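Local coordinates for inorganic pyrophosphatase (Shewanella sp. AS-11, PDB 6LL8), which probably catalyses the metal-dependent hydrolysis of inorganic pyrophosphate to two phosphate ions, at residues S248-L253 / M263-D268; R275-P280 / K296-A301. All blocks are in the same frame, centred on the assembly; numbering follows the deposited sequence. Where two conformers were deposited one is given.

Both contacts lie in the C-terminal, DHHA2-family part of the chain. Contact 1 is largely buried and joins two antiparallel strands of the mixed sheet by backbone hydrogen bonds and rows of aliphatic side chains. Contact 2 lies nearer the surface, where helices 272-277 and 294-307 meet beside that sheet. It is smaller, and its one hydrogen bond runs from a tyrosine hydroxyl to a backbone carbonyl. The two adjoin where Met263 CE packs against Val298 CG1 (3.9 Å) and against Tyr277 OH, while Leu252 CD1 meets Val298 CG2. Strand 260-267 is followed, after a short loop, by helix 272-277, so neighbouring elements of the chain serve the two contacts.

Contact 1 of 2, residues S248-L253 / M263-D268; sequences SVLLLL and MLVVSD
Met263 lies across from Leu252, and its side chain runs back over Leu250. CB leaves the strand on the same sheet face as Leu250 and Leu252, and CG, anti to the backbone N (chi1 -175°), passes 4.1 Å from Leu251 O. SD then sits 4.0 Å from Leu250 CD1, near Leu250 CB as well. A bend at chi3 of Met263 (-84°) places CE, and Met263 CE lies 3.8 Å from Leu252 CD2 while also touching Leu250 CD1. An alanine at Met263 would probably open a gap beside Leu250 CD1 and Leu252 CD2, leaving both methyls without their thioether partner. Farther along this face, Leu250 CD2 lies against both methyls of Val265, with CG1 the nearer at 3.7 Å. Segments 248-253 and 263-268 belong to the two antiparallel strands of a beta hairpin in the mixed sheet of the DHHA2 domain, their directions 170° apart. Val249 pairs with Val266 and Leu251 with Leu264, each through two backbone hydrogen bonds. Between these pairs stands the non-hydrogen-bonded pair Leu250 and Val265, and Leu250 CA makes a CA-H...O contact with Leu264 O, 3.2 Å away. Parallel strand 211-220 borders 248-253 on its other edge. Helix 272-277 covers the Met263 face, while Ile237 of helix 230-243 packs against Val249, Leu264 and Val266 on the other. There Leu264 CD1 is shared by Leu251 CD2 and Leu253 CD1. Toward the end of the pairing, the Ser248 and Ser267 hydroxyls, on the Met263 face, hydrogen-bond OG to OG at 2.7 Å; Ser267 OG also bonds to the backbone N of Ser269, in the turn beyond the strand.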
# COMPACT_ATOMS: atom_id res chain seq x y z
N SER A 248 -16.69 10.16 3.54
CA SER A 248 -16.94 9.06 2.61
C SER A 248 -16.16 7.83 3.05
O SER A 248 -15.03 7.97 3.55
CB SER A 248 -16.52 9.41 1.21
OG SER A 248 -17.21 10.53 0.67
N VAL A 249 -16.72 6.66 2.77
CA VAL A 249 -15.98 5.38 2.79
C VAL A 249 -16.24 4.68 1.48
O VAL A 249 -17.40 4.52 1.09
CB VAL A 249 -16.27 4.48 3.99
CG1 VAL A 249 -15.50 3.18 3.87
CG2 VAL A 249 -15.97 5.16 5.32
N LEU A 250 -15.16 4.30 0.81
CA LEU A 250 -15.20 3.60 -0.48
C LEU A 250 -14.50 2.27 -0.30
O LEU A 250 -13.46 2.21 0.37
CB LEU A 250 -14.45 4.42 -1.55
CG LEU A 250 -14.77 5.91 -1.59
CD1 LEU A 250 -13.92 6.55 -2.67
CD2 LEU A 250 -16.26 6.20 -1.75
N LEU A 251 -15.03 1.23 -0.91
CA LEU A 251 -14.36 -0.09 -0.90
C LEU A 251 -14.27 -0.58 -2.32
O LEU A 251 -15.29 -0.80 -2.96
CB LEU A 251 -15.09 -1.08 0.01
CG LEU A 251 -14.49 -2.49 0.06
CD1 LEU A 251 -13.08 -2.47 0.62
CD2 LEU A 251 -15.36 -3.41 0.89
N LEU A 252 -13.06 -0.78 -2.79
CA LEU A 252 -12.77 -1.33 -4.12
C LEU A 252 -12.69 -2.83 -4.06
O LEU A 252 -11.86 -3.38 -3.32
CB LEU A 252 -11.42 -0.79 -4.61
CG LEU A 252 -11.35 0.71 -4.86
CD1 LEU A 252 -9.91 1.18 -4.72
CD2 LEU A 252 -11.89 1.04 -6.25
N LEU A 253 -13.56 -3.49 -4.80
CA LEU A 253 -13.49 -4.96 -4.98
C LEU A 253 -12.85 -5.13 -6.36
O LEU A 253 -13.48 -4.85 -7.40
CB LEU A 253 -14.89 -5.57 -4.92
CG LEU A 253 -15.72 -5.22 -3.69
CD1 LEU A 253 -17.07 -5.91 -3.77
CD2 LEU A 253 -14.99 -5.60 -2.40
N MET A 263 -16.75 -0.50 -7.05
CA MET A 263 -16.60 0.36 -5.89
C MET A 263 -17.91 0.43 -5.14
O MET A 263 -18.94 0.76 -5.71
CB MET A 263 -16.17 1.77 -6.30
CG MET A 263 -15.89 2.68 -5.12
SD MET A 263 -15.55 4.39 -5.59
CE MET A 263 -13.81 4.26 -5.98
N LEU A 264 -17.86 0.13 -3.86
CA LEU A 264 -18.96 0.31 -2.90
C LEU A 264 -18.77 1.68 -2.27
O LEU A 264 -17.64 1.98 -1.82
CB LEU A 264 -18.97 -0.79 -1.85
CG LEU A 264 -18.91 -2.23 -2.35
CD1 LEU A 264 -18.94 -3.22 -1.19
CD2 LEU A 264 -19.99 -2.53 -3.35
N VAL A 265 -19.82 2.49 -2.17
CA VAL A 265 -19.70 3.90 -1.78
C VAL A 265 -20.72 4.23 -0.71
O VAL A 265 -21.94 4.05 -0.95
CB VAL A 265 -19.91 4.82 -3.00
CG1 VAL A 265 -19.82 6.29 -2.61
CG2 VAL A 265 -18.95 4.49 -4.13
N VAL A 266 -20.28 4.83 0.37
CA VAL A 266 -21.15 5.58 1.30
C VAL A 266 -20.55 6.96 1.47
O VAL A 266 -19.37 7.07 1.72
CB VAL A 266 -21.35 4.85 2.64
CG1 VAL A 266 -22.12 3.57 2.42
CG2 VAL A 266 -20.04 4.55 3.34
N SER A 267 -21.32 8.00 1.20
CA SER A 267 -20.75 9.35 1.13
C SER A 267 -21.77 10.40 1.53
O SER A 267 -22.94 10.29 1.16
CB SER A 267 -20.28 9.62 -0.27
OG SER A 267 -19.64 10.88 -0.38
N ASP A 268 -21.28 11.44 2.14
CA ASP A 268 -22.05 12.69 2.33
C ASP A 268 -22.38 13.36 1.00
O ASP A 268 -23.28 14.21 1.00
CB ASP A 268 -21.31 13.63 3.27
CG ASP A 268 -21.30 13.16 4.72
OD1 ASP A 268 -22.12 12.30 5.09
OD2 ASP A 268 -20.48 13.68 5.50

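Contact 2 of 2, residues R275-P280 / K296-A301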
# COMPACT_ATOMS: atom_id res chain seq x y z
N ARG A 275 -19.20 12.92 -10.20
CA ARG A 275 -18.32 14.12 -10.29
C ARG A 275 -16.87 13.68 -10.49
O ARG A 275 -16.16 14.29 -11.34
CB ARG A 275 -18.47 15.01 -9.05
CG ARG A 275 -19.77 15.80 -9.00
CD ARG A 275 -19.75 16.82 -7.88
NE ARG A 275 -19.68 16.12 -6.61
CZ ARG A 275 -18.64 16.10 -5.76
NH1 ARG A 275 -17.53 16.77 -6.00
NH2 ARG A 275 -18.72 15.40 -4.66
N ALA A 276 -16.40 12.70 -9.74
CA ALA A 276 -14.97 12.33 -9.79
C ALA A 276 -14.63 11.59 -11.09
O ALA A 276 -13.56 11.86 -11.63
CB ALA A 276 -14.58 11.53 -8.58
N TYR A 277 -15.46 10.65 -11.54
CA TYR A 277 -15.12 9.66 -12.58
C TYR A 277 -16.04 9.75 -13.79
O TYR A 277 -15.81 9.02 -14.76
CB TYR A 277 -15.14 8.24 -12.02
CG TYR A 277 -14.33 8.08 -10.75
CD1 TYR A 277 -12.98 8.36 -10.73
CD2 TYR A 277 -14.92 7.67 -9.58
CE1 TYR A 277 -12.23 8.21 -9.58
CE2 TYR A 277 -14.19 7.53 -8.41
CZ TYR A 277 -12.84 7.81 -8.40
OH TYR A 277 -12.16 7.67 -7.23
N GLY A 278 -17.14 10.51 -13.68
CA GLY A 278 -18.16 10.50 -14.73
C GLY A 278 -18.92 9.19 -14.75
O GLY A 278 -19.56 8.88 -15.77
N LYS A 279 -18.95 8.49 -13.62
CA LYS A 279 -19.63 7.18 -13.51
C LYS A 279 -20.46 7.14 -12.25
O LYS A 279 -19.93 6.93 -11.17
CB LYS A 279 -18.58 6.09 -13.56
CG LYS A 279 -17.87 6.08 -14.89
CD LYS A 279 -17.05 4.86 -15.14
CE LYS A 279 -16.37 4.92 -16.47
NZ LYS A 279 -15.72 3.65 -16.83
N PRO A 280 -21.78 7.38 -12.35
CA PRO A 280 -22.62 7.49 -11.17
C PRO A 280 -22.76 6.14 -10.47
O PRO A 280 -22.84 5.10 -11.10
CB PRO A 280 -23.99 7.93 -11.68
CG PRO A 280 -23.99 7.52 -13.12
CD PRO A 280 -22.55 7.65 -13.58
N LYS A 296 -3.30 5.78 -8.60
CA LYS A 296 -3.26 6.40 -9.94
C LYS A 296 -4.64 6.62 -10.51
O LYS A 296 -4.86 7.60 -11.23
CB LYS A 296 -2.39 5.57 -10.87
CG LYS A 296 -2.11 6.17 -12.22
CD LYS A 296 -1.10 5.36 -13.00
CE LYS A 296 -0.90 5.82 -14.43
NZ LYS A 296 -0.37 7.18 -14.50
N GLN A 297 -5.58 5.73 -10.24
CA GLN A 297 -6.89 5.72 -10.91
C GLN A 297 -8.04 6.12 -10.00
O GLN A 297 -9.13 6.34 -10.50
CB GLN A 297 -7.16 4.38 -11.56
CG GLN A 297 -6.14 4.01 -12.64
CD GLN A 297 -6.36 2.61 -13.12
OE1 GLN A 297 -6.11 1.63 -12.42
NE2 GLN A 297 -6.90 2.48 -14.32
N VAL A 298 -7.85 6.14 -8.70
CA VAL A 298 -8.95 6.42 -7.75
C VAL A 298 -8.70 7.75 -7.05
O VAL A 298 -9.57 8.63 -7.06
CB VAL A 298 -9.12 5.25 -6.77
CG1 VAL A 298 -10.13 5.57 -5.68
CG2 VAL A 298 -9.52 3.98 -7.50
N VAL A 299 -7.56 7.89 -6.39
CA VAL A 299 -7.27 9.07 -5.55
C VAL A 299 -7.21 10.37 -6.34
O VAL A 299 -7.78 11.37 -5.87
CB VAL A 299 -6.05 8.80 -4.70
CG1 VAL A 299 -5.49 10.04 -4.04
CG2 VAL A 299 -6.37 7.75 -3.64
N PRO A 300 -6.46 10.47 -7.46
CA PRO A 300 -6.28 11.80 -8.06
C PRO A 300 -7.59 12.50 -8.40
O PRO A 300 -7.78 13.68 -8.06
CB PRO A 300 -5.41 11.52 -9.29
CG PRO A 300 -4.64 10.30 -8.92
CD PRO A 300 -5.63 9.46 -8.14
N ALA A 301 -8.49 11.80 -9.05
CA ALA A 301 -9.75 12.43 -9.49
C ALA A 301 -10.60 12.78 -8.28
O ALA A 301 -11.31 13.77 -8.33
CB ALA A 301 -10.51 11.53 -10.44
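Ala276 and Ala301 bring the two backbones nearest each other, 5.2 Å from CA to CA, and Ala276 O comes within 3.3 Å of Ala301 CB. Tyr277, in the last turn of helix 272-277, spans the remaining distance with its ring, and the hydroxyl at the far end gives a 2.8 Å hydrogen bond from Tyr277 OH to Val298 O. That oxygen lies at the edge of the ring, near its plane, but the hydroxyl comes to it from the flank of the carbonyl, with a C=O...donor angle of 114°. Helix 294-307 has a pi-type turn at 296-298 and a kink at Pro300 and Ala301, so the bond grips an irregular turn. Together the two helices cover the same face of the mixed sheet in the DHHA2 domain. Val298 CG1 lies 3.3 Å from Tyr277 OH. Ala301 CB meets the ring obliquely, 3.8 Å from Tyr277 CE1, while Ala276 CB stands over the centre of one ring face. Leu302, one residue farther along helix 294-307, touches both Ala276 and Tyr277.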